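Local coordinates for protein dITP/XTP pyrophosphatase (Coxiella burnetii, PDB 3TQU) that probably hydrolyses non-canonical purine nucleoside triphosphates such as XTP, dITP and ITP to monophosphates and diphosphate, clearing them from the nucleotide pool, at residues I54-H59 and A68-S73; F37-I42 and A61-L66; I77-S82 and A112-R117; Q103-A108 and G145-E150. All blocks are in the same frame, centred on the assembly; numbering follows the deposited sequence.

Contact 1: I54-H59 and A68-S73. With CA (calcium ion), chain E.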
loop_
_atom_site.group_PDB
_atom_site.type_symbol
_atom_site.label_atom_id
_atom_site.label_comp_id
_atom_site.label_asym_id
_atom_site.label_seq_id
_atom_site.Cartn_x
_atom_site.Cartn_y
_atom_site.Cartn_z
ATOM N N ILE A 54 -0.317 5.558 6.444
ATOM C CA ILE A 54 -1.162 6.564 5.806
ATOM C C ILE A 54 -1.779 7.508 6.831
ATOM O O ILE A 54 -1.788 8.726 6.639
ATOM C CB ILE A 54 -2.267 5.917 4.949
ATOM C CG1 ILE A 54 -1.649 5.304 3.691
ATOM C CG2 ILE A 54 -3.310 6.944 4.567
ATOM C CD1 ILE A 54 -2.576 4.389 2.935
ATOM N N ILE A 55 -2.290 6.942 7.920
ATOM C CA ILE A 55 -2.906 7.735 8.977
ATOM C C ILE A 55 -1.961 8.834 9.450
ATOM O O ILE A 55 -2.365 9.979 9.627
ATOM C CB ILE A 55 -3.324 6.860 10.177
ATOM C CG1 ILE A 55 -4.578 6.047 9.834
ATOM C CG2 ILE A 55 -3.573 7.721 11.408
ATOM C CD1 ILE A 55 -5.007 5.085 10.932
ATOM N N LYS A 56 -0.695 8.477 9.635
ATOM C CA LYS A 56 0.282 9.404 10.190
ATOM C C LYS A 56 0.771 10.419 9.156
ATOM O O LYS A 56 0.983 11.588 9.477
ATOM C CB LYS A 56 1.450 8.636 10.815
ATOM C CG LYS A 56 1.021 7.726 11.966
ATOM C CD LYS A 56 2.211 7.126 12.694
ATOM C CE LYS A 56 3.034 6.228 11.783
ATOM N NZ LYS A 56 4.123 5.542 12.542
ATOM N N ALA A 57 0.938 9.976 7.915
ATOM C CA ALA A 57 1.350 10.879 6.848
ATOM C C ALA A 57 0.244 11.877 6.504
ATOM O O ALA A 57 0.507 13.064 6.316
ATOM C CB ALA A 57 1.775 10.093 5.611
ATOM N N ARG A 58 -0.993 11.397 6.424
ATOM C CA ARG A 58 -2.114 12.274 6.112
ATOM C C ARG A 58 -2.287 13.342 7.182
ATOM O O ARG A 58 -2.599 14.494 6.878
ATOM C CB ARG A 58 -3.416 11.490 5.961
ATOM C CG ARG A 58 -4.600 12.390 5.629
ATOM C CD ARG A 58 -5.932 11.776 6.020
ATOM N NE ARG A 58 -6.239 10.561 5.276
ATOM C CZ ARG A 58 -6.336 9.359 5.833
ATOM N NH1 ARG A 58 -6.147 9.218 7.134
ATOM N NH2 ARG A 58 -6.621 8.302 5.092
ATOM N N HIS A 59 -2.095 12.945 8.437
ATOM C CA HIS A 59 -2.197 13.863 9.565
ATOM C C HIS A 59 -1.163 14.974 9.440
ATOM O O HIS A 59 -1.494 16.158 9.522
ATOM C CB HIS A 59 -2.000 13.101 10.878
ATOM C CG HIS A 59 -2.002 13.975 12.094
ATOM N ND1 HIS A 59 -3.096 14.721 12.474
ATOM C CD2 HIS A 59 -1.046 14.209 13.023
ATOM C CE1 HIS A 59 -2.812 15.381 13.582
ATOM N NE2 HIS A 59 -1.573 15.089 13.935
ATOM N N ALA A 68 3.932 14.880 3.063
ATOM C CA ALA A 68 4.354 14.260 4.310
ATOM C C ALA A 68 4.664 12.788 4.105
ATOM O O ALA A 68 4.020 12.110 3.303
ATOM C CB ALA A 68 3.294 14.441 5.384
ATOM N N LEU A 69 5.658 12.303 4.839
ATOM C CA LEU A 69 6.090 10.919 4.734
ATOM C C LEU A 69 6.060 10.267 6.106
ATOM O O LEU A 69 6.559 10.832 7.085
ATOM C CB LEU A 69 7.501 10.856 4.149
ATOM C CG LEU A 69 8.096 9.481 3.842
ATOM C CD1 LEU A 69 9.148 9.602 2.754
ATOM C CD2 LEU A 69 8.681 8.833 5.098
ATOM N N ALA A 70 5.463 9.083 6.181
ATOM C CA ALA A 70 5.424 8.344 7.433
ATOM C C ALA A 70 5.675 6.867 7.175
ATOM O O ALA A 70 5.552 6.397 6.044
ATOM C CB ALA A 70 4.086 8.542 8.127
ATOM N N ASP A 71 6.035 6.135 8.223
ATOM C CA ASP A 71 6.192 4.696 8.095
ATOM C C ASP A 71 5.572 3.990 9.286
ATOM O O ASP A 71 5.394 4.585 10.349
ATOM C CB ASP A 71 7.671 4.309 7.989
ATOM C CG ASP A 71 8.308 4.059 9.346
ATOM O OD1 ASP A 71 8.995 4.964 9.863
ATOM O OD2 ASP A 71 8.121 2.955 9.899
ATOM N N ASP A 72 5.233 2.722 9.094
ATOM C CA ASP A 72 4.917 1.852 10.214
ATOM C C ASP A 72 5.646 0.531 10.012
ATOM O O ASP A 72 5.844 0.084 8.877
ATOM C CB ASP A 72 3.410 1.636 10.362
ATOM C CG ASP A 72 3.058 0.925 11.650
ATOM O OD1 ASP A 72 3.892 0.964 12.573
ATOM O OD2 ASP A 72 1.965 0.329 11.749
ATOM N N SER A 73 6.059 -0.089 11.110
ATOM C CA SER A 73 6.876 -1.289 11.027
ATOM C C SER A 73 6.517 -2.280 12.121
ATOM O O SER A 73 5.881 -1.925 13.113
ATOM C CB SER A 73 8.352 -0.920 11.146
ATOM O OG SER A 73 8.609 -0.314 12.403
HETATM CA CA CA E . 3.805 1.803 14.992
HETATM O O HOH W 1 2.026 -0.076 14.459
HETATM O O HOH W 2 5.844 0.200 14.776
HETATM O O HOH W 3 4.162 0.998 17.461
HETATM O O HOH W 4 5.572 3.371 14.150
HETATM O O HOH W 5 4.955 3.424 16.753
#
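Helix 49-64 and strand 68-77 are the last two elements of a beta-alpha-beta crossover that starts at strand 29-33, and here the helix lies back along the strand that follows it. The short axes approach to 6.6 Å and run nearly antiparallel, at 159°. Such closeness is possible because alanine methyls line the interface. Ala-57 and Ala-70 point at each other and meet CB to CB at 3.8 Å, while the CB of Ala-68 presses against the carbonyl O of Ala-57 at 3.2 Å. Met-128 of strand 118-128 also packs on Ala-57, closing this buried end.

Further along the strand, at Asp-71 and Asp-72, the packing gives way to charge and water. Lys-56 rests its CB on the Ala-70 methyl, then bends at chi3 (-63°), so that NZ reaches the backbone O of Asp-71 at 2.7 Å, in the carbonyl plane and with a C=O...N angle of 160°. Glu-44 OE2 takes a second hydrogen bond from this ammonium, which would also temper the negative charge around the metal. Asp-71 sets out away from the helix, and its OD1 forms a salt bridge with Lys-16, predicted to bind substrate. Asp-72, the predicted proton acceptor, divides its oxygens: OD2 is held by Asn-52 ND2 and by a water at 2.7 Å, whereas OD1 binds the calcium directly, an ion that probably occupies the magnesium position. Glu-44 binds the same ion, five waters surround it, and the Asp-72 OD1 to calcium distance is 2.6 Å.

Contact 2: F37-I42 and A61-L66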
loop_
_atom_site.group_PDB
_atom_site.type_symbol
_atom_site.label_atom_id
_atom_site.label_comp_id
_atom_site.label_asym_id
_atom_site.label_seq_id
_atom_site.Cartn_x
_atom_site.Cartn_y
_atom_site.Cartn_z
ATOM N N PHE A 37 6.655 21.912 13.242
ATOM C CA PHE A 37 5.400 22.596 12.952
ATOM C C PHE A 37 4.465 22.460 14.144
ATOM O O PHE A 37 3.291 22.822 14.070
ATOM C CB PHE A 37 4.730 21.982 11.721
ATOM C CG PHE A 37 5.481 22.205 10.442
ATOM C CD1 PHE A 37 5.145 23.254 9.601
ATOM C CD2 PHE A 37 6.522 21.369 10.079
ATOM C CE1 PHE A 37 5.833 23.463 8.420
ATOM C CE2 PHE A 37 7.215 21.574 8.901
ATOM C CZ PHE A 37 6.871 22.621 8.071
ATOM N N SER A 38 4.995 21.918 15.235
ATOM C CA SER A 38 4.215 21.661 16.439
ATOM C C SER A 38 3.019 20.751 16.179
ATOM O O SER A 38 1.945 20.942 16.749
ATOM C CB SER A 38 3.767 22.973 17.084
ATOM O OG SER A 38 4.892 23.721 17.506
ATOM N N VAL A 39 3.216 19.757 15.317
ATOM C CA VAL A 39 2.190 18.756 15.056
ATOM C C VAL A 39 2.251 17.658 16.112
ATOM O O VAL A 39 3.304 17.057 16.326
ATOM C CB VAL A 39 2.368 18.116 13.665
ATOM C CG1 VAL A 39 1.315 17.045 13.429
ATOM C CG2 VAL A 39 2.309 19.183 12.578
ATOM N N PRO A 40 1.121 17.394 16.780
ATOM C CA PRO A 40 1.084 16.327 17.785
ATOM C C PRO A 40 1.023 14.947 17.132
ATOM O O PRO A 40 0.608 14.832 15.977
ATOM C CB PRO A 40 -0.217 16.610 18.535
ATOM C CG PRO A 40 -1.088 17.271 17.525
ATOM C CD PRO A 40 -0.173 18.085 16.651
ATOM N N ASP A 41 1.446 13.919 17.858
ATOM C CA ASP A 41 1.296 12.547 17.387
ATOM C C ASP A 41 -0.185 12.220 17.243
ATOM O O ASP A 41 -1.016 12.714 18.007
ATOM C CB ASP A 41 1.937 11.560 18.366
ATOM C CG ASP A 41 3.452 11.558 18.296
ATOM O OD1 ASP A 41 4.026 12.431 17.615
ATOM O OD2 ASP A 41 4.071 10.683 18.934
ATOM N N ILE A 42 -0.510 11.388 16.260
ATOM C CA ILE A 42 -1.869 10.896 16.088
ATOM C C ILE A 42 -1.880 9.401 16.376
ATOM O O ILE A 42 -0.899 8.709 16.112
ATOM C CB ILE A 42 -2.391 11.168 14.659
ATOM C CG1 ILE A 42 -3.854 10.743 14.533
ATOM C CG2 ILE A 42 -1.526 10.452 13.630
ATOM C CD1 ILE A 42 -4.499 11.146 13.224
ATOM N N ALA A 61 0.482 15.976 6.822
ATOM C CA ALA A 61 0.231 16.791 5.637
ATOM C C ALA A 61 -0.911 17.769 5.874
ATOM O O ALA A 61 -0.861 18.922 5.444
ATOM C CB ALA A 61 -0.080 15.902 4.433
ATOM N N LYS A 62 -1.946 17.292 6.555
ATOM C CA LYS A 62 -3.109 18.109 6.858
ATOM C C LYS A 62 -2.719 19.330 7.685
ATOM O O LYS A 62 -3.114 20.455 7.379
ATOM C CB LYS A 62 -4.147 17.279 7.611
ATOM C CG LYS A 62 -5.462 17.996 7.849
ATOM C CD LYS A 62 -6.380 17.160 8.725
ATOM C CE LYS A 62 -7.750 17.799 8.850
ATOM N NZ LYS A 62 -8.419 17.900 7.525
ATOM N N GLN A 63 -1.935 19.106 8.732
ATOM C CA GLN A 63 -1.578 20.177 9.656
ATOM C C GLN A 63 -0.543 21.149 9.093
ATOM O O GLN A 63 -0.578 22.342 9.399
ATOM C CB GLN A 63 -1.079 19.593 10.979
ATOM C CG GLN A 63 -2.011 18.564 11.576
ATOM C CD GLN A 63 -3.447 19.045 11.613
ATOM O OE1 GLN A 63 -4.366 18.313 11.243
ATOM N NE2 GLN A 63 -3.649 20.277 12.065
ATOM N N THR A 64 0.375 20.644 8.275
ATOM C CA THR A 64 1.485 21.463 7.791
ATOM C C THR A 64 1.236 22.102 6.425
ATOM O O THR A 64 1.800 23.150 6.115
ATOM C CB THR A 64 2.800 20.662 7.737
ATOM O OG1 THR A 64 2.674 19.597 6.786
ATOM C CG2 THR A 64 3.128 20.088 9.105
ATOM N N GLY A 65 0.398 21.471 5.609
ATOM C CA GLY A 65 0.155 21.959 4.263
ATOM C C GLY A 65 1.239 21.534 3.287
ATOM O O GLY A 65 1.230 21.935 2.122
ATOM N N LEU A 66 2.176 20.718 3.762
ATOM C CA LEU A 66 3.262 20.214 2.926
ATOM C C LEU A 66 3.064 18.727 2.649
ATOM O O LEU A 66 2.277 18.075 3.329
ATOM C CB LEU A 66 4.606 20.412 3.627
ATOM C CG LEU A 66 5.170 21.818 3.826
ATOM C CD1 LEU A 66 6.490 21.728 4.571
ATOM C CD2 LEU A 66 5.355 22.530 2.499
#
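Thr-64 OG1 is gripped by two hydrogen bonds: it donates to the carbonyl O of Ala-60, one turn back in the helix, and accepts from Leu-66 N at 3.3 Å along a nearly straight path (163°). The second bond makes an ST turn at the C-terminal end of helix 49-64, where Gly-65 leaves helical geometry with positive phi.

With chi1 at 64°, OG1 sits between the backbone N and the carbonyl carbon. The same rotation leaves the methyl CG2 anti to the carbonyl carbon, where it rises against the loop 37-42. There it lies over one face of the Phe-37 ring, a CH-pi contact 3.8 Å from the centroid, displaced toward the CG side, with CG itself at 3.4 Å. Val-39 CG2 reaches the same methyl at 3.7 Å, the two side chains crossing at about a right angle, and also touches Gln-63 CB. The Gln-63 chain then bends at chi2 and carries its amide off from the loop. Val-8 of strand 5-9 touches Phe-37, Thr-64 and Leu-66, so the loop and the helix end share a seat on the sheet. At the far tip of the ring, Phe-37 CZ meets Leu-66 CD1 at 3.6 Å.

Contact 3: I77-S82 and A112-R117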
loop_
_atom_site.group_PDB
_atom_site.type_symbol
_atom_site.label_atom_id
_atom_site.label_comp_id
_atom_site.label_asym_id
_atom_site.label_seq_id
_atom_site.Cartn_x
_atom_site.Cartn_y
_atom_site.Cartn_z
ATOM N N ILE A 77 5.078 -13.103 12.958
ATOM C CA ILE A 77 5.526 -14.472 13.185
ATOM C C ILE A 77 4.500 -15.486 12.687
ATOM O O ILE A 77 3.357 -15.507 13.141
ATOM C CB ILE A 77 5.857 -14.706 14.667
ATOM C CG1 ILE A 77 6.960 -13.737 15.106
ATOM C CG2 ILE A 77 6.282 -16.142 14.895
ATOM C CD1 ILE A 77 7.293 -13.790 16.591
ATOM N N ALA A 78 4.928 -16.324 11.749
ATOM C CA ALA A 78 4.037 -17.265 11.079
ATOM C C ALA A 78 3.222 -18.107 12.057
ATOM O O ALA A 78 2.002 -18.205 11.933
ATOM C CB ALA A 78 4.823 -18.155 10.121
ATOM N N ALA A 79 3.898 -18.707 13.031
ATOM C CA ALA A 79 3.235 -19.584 13.991
ATOM C C ALA A 79 2.246 -18.834 14.878
ATOM O O ALA A 79 1.393 -19.447 15.515
ATOM C CB ALA A 79 4.260 -20.316 14.841
ATOM N N LEU A 80 2.367 -17.511 14.922
ATOM C CA LEU A 80 1.480 -16.693 15.745
ATOM C C LEU A 80 0.496 -15.888 14.901
ATOM O O LEU A 80 0.046 -14.819 15.314
ATOM C CB LEU A 80 2.287 -15.755 16.642
ATOM C CG LEU A 80 3.280 -16.424 17.592
ATOM C CD1 LEU A 80 3.971 -15.383 18.463
ATOM C CD2 LEU A 80 2.578 -17.468 18.447
ATOM N N ASN A 81 0.167 -16.405 13.722
ATOM C CA ASN A 81 -0.785 -15.747 12.831
ATOM C C ASN A 81 -0.405 -14.293 12.564
ATOM O O ASN A 81 -1.264 -13.414 12.531
ATOM C CB ASN A 81 -2.207 -15.833 13.398
ATOM C CG ASN A 81 -3.271 -15.467 12.375
ATOM O OD1 ASN A 81 -3.083 -15.655 11.173
ATOM N ND2 ASN A 81 -4.396 -14.939 12.849
ATOM N N SER A 82 0.894 -14.060 12.388
ATOM C CA SER A 82 1.445 -12.745 12.047
ATOM C C SER A 82 1.569 -11.767 13.218
ATOM O O SER A 82 2.007 -10.633 13.039
ATOM C CB SER A 82 0.686 -12.106 10.878
ATOM O OG SER A 82 1.044 -12.719 9.651
ATOM N N ALA A 112 2.813 -22.135 21.617
ATOM C CA ALA A 112 2.233 -22.563 20.352
ATOM C C ALA A 112 2.824 -23.902 19.929
ATOM O O ALA A 112 2.277 -24.588 19.066
ATOM C CB ALA A 112 2.472 -21.515 19.279
ATOM N N ASP A 113 3.940 -24.262 20.557
ATOM C CA ASP A 113 4.698 -25.460 20.206
ATOM C C ASP A 113 4.562 -25.802 18.725
ATOM O O ASP A 113 4.158 -26.907 18.362
ATOM C CB ASP A 113 4.283 -26.649 21.075
ATOM C CG ASP A 113 5.442 -27.583 21.371
ATOM O OD1 ASP A 113 5.221 -28.811 21.411
ATOM O OD2 ASP A 113 6.573 -27.086 21.564
ATOM N N ASP A 114 4.896 -24.835 17.877
ATOM C CA ASP A 114 4.836 -25.018 16.436
ATOM C C ASP A 114 6.246 -24.945 15.862
ATOM O O ASP A 114 6.914 -23.916 15.962
ATOM C CB ASP A 114 3.943 -23.952 15.802
ATOM C CG ASP A 114 3.461 -24.342 14.420
ATOM O OD1 ASP A 114 3.391 -25.556 14.135
ATOM O OD2 ASP A 114 3.143 -23.436 13.621
ATOM N N SER A 115 6.691 -26.046 15.265
ATOM C CA SER A 115 8.055 -26.159 14.755
ATOM C C SER A 115 8.466 -24.990 13.861
ATOM O O SER A 115 9.655 -24.731 13.675
ATOM C CB SER A 115 8.230 -27.478 13.999
ATOM O OG SER A 115 7.315 -27.570 12.920
ATOM N N ASP A 116 7.481 -24.291 13.306
ATOM C CA ASP A 116 7.756 -23.177 12.405
ATOM C C ASP A 116 8.150 -21.921 13.177
ATOM O O ASP A 116 7.327 -21.324 13.867
ATOM C CB ASP A 116 6.540 -22.887 11.523
ATOM C CG ASP A 116 6.871 -21.967 10.367
ATOM O OD1 ASP A 116 7.993 -21.425 10.349
ATOM O OD2 ASP A 116 6.011 -21.783 9.480
ATOM N N ARG A 117 9.414 -21.525 13.051
ATOM C CA ARG A 117 9.917 -20.326 13.714
ATOM C C ARG A 117 9.998 -19.165 12.728
ATOM O O ARG A 117 10.597 -18.131 13.023
ATOM C CB ARG A 117 11.307 -20.584 14.305
ATOM C CG ARG A 117 11.431 -21.861 15.129
ATOM C CD ARG A 117 10.920 -21.682 16.550
ATOM N NE ARG A 117 11.724 -20.731 17.315
ATOM C CZ ARG A 117 11.535 -20.465 18.604
ATOM N NH1 ARG A 117 10.574 -21.084 19.276
ATOM N NH2 ARG A 117 12.306 -19.583 19.224
HETATM O O HOH W 6 6.667 -18.813 13.391
#
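Two carboxylates are the flat side-chain groups of this contact, and each touches a methyl through its OD2 rather than stacking on a partner. Asp-114 brings OD2 to 3.5 Å from Ala-79 CB, and its own CB follows along the same methyl at 3.8 Å. Asp-116 sets OD2 more loosely beside Ala-78 CB, at 3.9 Å, while its OD1 is taken up by the hydroxyl of Ser-118. In both aspartates CG is anti to the backbone N, which swings the acid group across to the segment 77-82. The loop is rich in acids, with Asp-113 between Ala-112 and Asp-114, and Arg-117 follows directly on Asp-116.

Ala-79 is the hub. Its methyl enters between Asp-114 and the backbone of Asp-116, reaching the O of the latter at 3.4 Å. That carbonyl also receives a hydrogen bond from a water at 2.6 Å, and the same water accepts from Ala-79 N, so one molecule ties the two backbones together. Further along, Leu-80 extends CD2 to Ala-112 CB at 4.1 Å, at the end of helix 98-112.

The turn presenting these alanines is itself braced: Ile-77 O accepts from both Leu-80 N and Ser-82 N. At the same turn Asn-81 OD1 hydrogen-bonds to Asn-130 ND2 of the second subunit. Taken together, the arrangement is a surface meeting of the 3-10 turn that follows strand 68-77 with the link from helix 98-112 into strand 118-128, which lies antiparallel beside strand 68-77 in the central mixed sheet of the Ham1 fold.

Contact 4: Q103-A108 and G145-E150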
loop_
_atom_site.group_PDB
_atom_site.type_symbol
_atom_site.label_atom_id
_atom_site.label_comp_id
_atom_site.label_asym_id
_atom_site.label_seq_id
_atom_site.Cartn_x
_atom_site.Cartn_y
_atom_site.Cartn_z
ATOM N N GLN A 103 10.739 -11.636 25.655
ATOM C CA GLN A 103 10.344 -12.782 26.465
ATOM C C GLN A 103 8.924 -13.243 26.163
ATOM O O GLN A 103 8.643 -14.441 26.159
ATOM C CB GLN A 103 10.508 -12.478 27.956
ATOM C CG GLN A 103 11.952 -12.522 28.417
ATOM C CD GLN A 103 12.604 -13.863 28.137
ATOM O OE1 GLN A 103 12.016 -14.913 28.391
ATOM N NE2 GLN A 103 13.818 -13.834 27.598
ATOM N N LYS A 104 8.027 -12.295 25.909
ATOM C CA LYS A 104 6.649 -12.645 25.590
ATOM C C LYS A 104 6.566 -13.377 24.251
ATOM O O LYS A 104 5.806 -14.334 24.102
ATOM C CB LYS A 104 5.750 -11.409 25.594
ATOM C CG LYS A 104 4.272 -11.734 25.421
ATOM C CD LYS A 104 3.393 -10.772 26.206
ATOM C CE LYS A 104 1.924 -11.165 26.115
ATOM N NZ LYS A 104 1.407 -11.110 24.718
ATOM N N VAL A 105 7.355 -12.930 23.280
ATOM C CA VAL A 105 7.416 -13.611 21.992
ATOM C C VAL A 105 7.949 -15.031 22.150
ATOM O O VAL A 105 7.405 -15.976 21.575
ATOM C CB VAL A 105 8.284 -12.839 20.985
ATOM C CG1 VAL A 105 8.728 -13.752 19.848
ATOM C CG2 VAL A 105 7.518 -11.638 20.451
ATOM N N LEU A 106 9.010 -15.178 22.938
ATOM C CA LEU A 106 9.604 -16.489 23.173
ATOM C C LEU A 106 8.621 -17.426 23.875
ATOM O O LEU A 106 8.525 -18.604 23.531
ATOM C CB LEU A 106 10.901 -16.367 23.978
ATOM C CG LEU A 106 12.087 -15.712 23.263
ATOM C CD1 LEU A 106 13.262 -15.507 24.215
ATOM C CD2 LEU A 106 12.511 -16.532 22.053
ATOM N N GLU A 107 7.891 -16.896 24.853
ATOM C CA GLU A 107 6.881 -17.680 25.562
ATOM C C GLU A 107 5.740 -18.083 24.632
ATOM O O GLU A 107 5.264 -19.219 24.676
ATOM C CB GLU A 107 6.320 -16.897 26.752
ATOM C CG GLU A 107 7.311 -16.666 27.880
ATOM C CD GLU A 107 6.715 -15.865 29.022
ATOM O OE1 GLU A 107 5.543 -15.445 28.910
ATOM O OE2 GLU A 107 7.418 -15.659 30.035
ATOM N N ALA A 108 5.304 -17.141 23.800
ATOM C CA ALA A 108 4.212 -17.379 22.862
ATOM C C ALA A 108 4.540 -18.508 21.892
ATOM O O ALA A 108 3.710 -19.380 21.640
ATOM C CB ALA A 108 3.877 -16.102 22.102
ATOM N N GLY A 145 13.275 -13.965 8.185
ATOM C CA GLY A 145 14.210 -14.653 9.054
ATOM C C GLY A 145 13.535 -15.682 9.937
ATOM O O GLY A 145 12.490 -16.226 9.584
ATOM N N GLU A 146 14.140 -15.952 11.090
ATOM C CA GLU A 146 13.611 -16.925 12.037
ATOM C C GLU A 146 13.762 -16.388 13.448
ATOM O O GLU A 146 14.677 -15.613 13.727
ATOM C CB GLU A 146 14.367 -18.252 11.925
ATOM C CG GLU A 146 14.330 -18.883 10.547
ATOM C CD GLU A 146 15.190 -20.127 10.461
ATOM O OE1 GLU A 146 15.825 -20.484 11.477
ATOM O OE2 GLU A 146 15.235 -20.747 9.378
ATOM N N ILE A 147 12.867 -16.800 14.340
ATOM C CA ILE A 147 12.963 -16.408 15.741
ATOM C C ILE A 147 13.881 -17.364 16.494
ATOM O O ILE A 147 13.653 -18.574 16.514
ATOM C CB ILE A 147 11.582 -16.383 16.424
ATOM C CG1 ILE A 147 10.613 -15.507 15.632
ATOM C CG2 ILE A 147 11.703 -15.885 17.860
ATOM C CD1 ILE A 147 11.046 -14.048 15.533
ATOM N N ALA A 148 14.922 -16.818 17.112
ATOM C CA ALA A 148 15.879 -17.632 17.845
ATOM C C ALA A 148 15.279 -18.143 19.151
ATOM O O ALA A 148 14.221 -17.683 19.583
ATOM C CB ALA A 148 17.152 -16.845 18.109
ATOM N N ARG A 149 15.962 -19.099 19.773
ATOM C CA ARG A 149 15.502 -19.696 21.019
ATOM C C ARG A 149 15.828 -18.786 22.198
ATOM O O ARG A 149 15.125 -18.783 23.206
ATOM C CB ARG A 149 16.150 -21.067 21.223
ATOM C CG ARG A 149 15.929 -22.046 20.077
ATOM C CD ARG A 149 14.574 -22.727 20.167
ATOM N NE ARG A 149 14.347 -23.634 19.045
ATOM C CZ ARG A 149 13.294 -24.436 18.933
ATOM N NH1 ARG A 149 12.367 -24.452 19.881
ATOM N NH2 ARG A 149 13.167 -25.226 17.874
ATOM N N GLU A 150 16.905 -18.021 22.066
ATOM C CA GLU A 150 17.309 -17.076 23.102
ATOM C C GLU A 150 17.962 -15.846 22.478
ATOM O O GLU A 150 18.510 -15.924 21.379
ATOM C CB GLU A 150 18.260 -17.740 24.104
ATOM C CG GLU A 150 19.556 -18.253 23.497
ATOM C CD GLU A 150 20.488 -18.864 24.531
ATOM O OE1 GLU A 150 20.176 -19.960 25.045
ATOM O OE2 GLU A 150 21.530 -18.245 24.834
#
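Leu-106 holds CG anti to its carbonyl carbon (chi1 -69°), and its extended chi2 (174°) sends CD1 onward and leaves CD2 turned to the loop. This pair of torsions brings a side chain that starts off along the helix flank into the seam where helix 98-112 packs against the end of strand 137-147 of the central mixed sheet, in the half of the Ham1 fold far from helix 49-64. Val-105, whose CG1 is anti to the backbone N at 161°, points directly into the same seam. From the strand, Ile-147 offers CG2, likewise anti to its backbone N.

The three branched residues meet loosely. Ile-147 CG2 lies 4.2 Å from Val-105 CG1, the two side chains crossing at about a right angle, and 4.3 Å from Leu-106 CD2. Ile-77 of strand 68-77 touches both Val-105 and Ile-147, so this apolar patch continues into the sheet. Val-105 also packs on Tyr-159, a predicted substrate-binding residue, consistent with the helix backing that part of the pocket.

The closer touches involve backbone oxygens beyond the strand. Leu-106 CD2 comes to 3.2 Å from Ala-148 O, a snug methyl-to-carbonyl approach that gives the oxygen no hydrogen bond; a weak one is supplied by Arg-117 NH2, while Arg-117 NE binds the O of Ile-147. Arg-149 and Glu-150 both start out away from the helix, and the leucine fork straddles one carbonyl: Arg-149 O stands 3.6 Å from Leu-106 CD2 and 3.9 Å from Leu-106 CD1.

Overall arrangement
From the N terminus, the chain first enters contact 2 at loop 37-42, then contact 1 at 54-59; helix 49-64 ends in 61-66, closing contact 2, and strand 68-73 closes contact 1. These two cross, share that helix, and are joined by the His-59 NE2 to Pro-40 O hydrogen bond. The same strand runs on past the metal to 77-82, opening contact 3 in the far half of the molecule. Contact 4 opens at 103-108 before 112-117 closes contact 3, and closes at 145-150, so this pair also crosses, linked by Arg-117 and Ile-147. Strand 68-77 thus leads from contact 1 to contact 3, whose centres are about 29 Å apart.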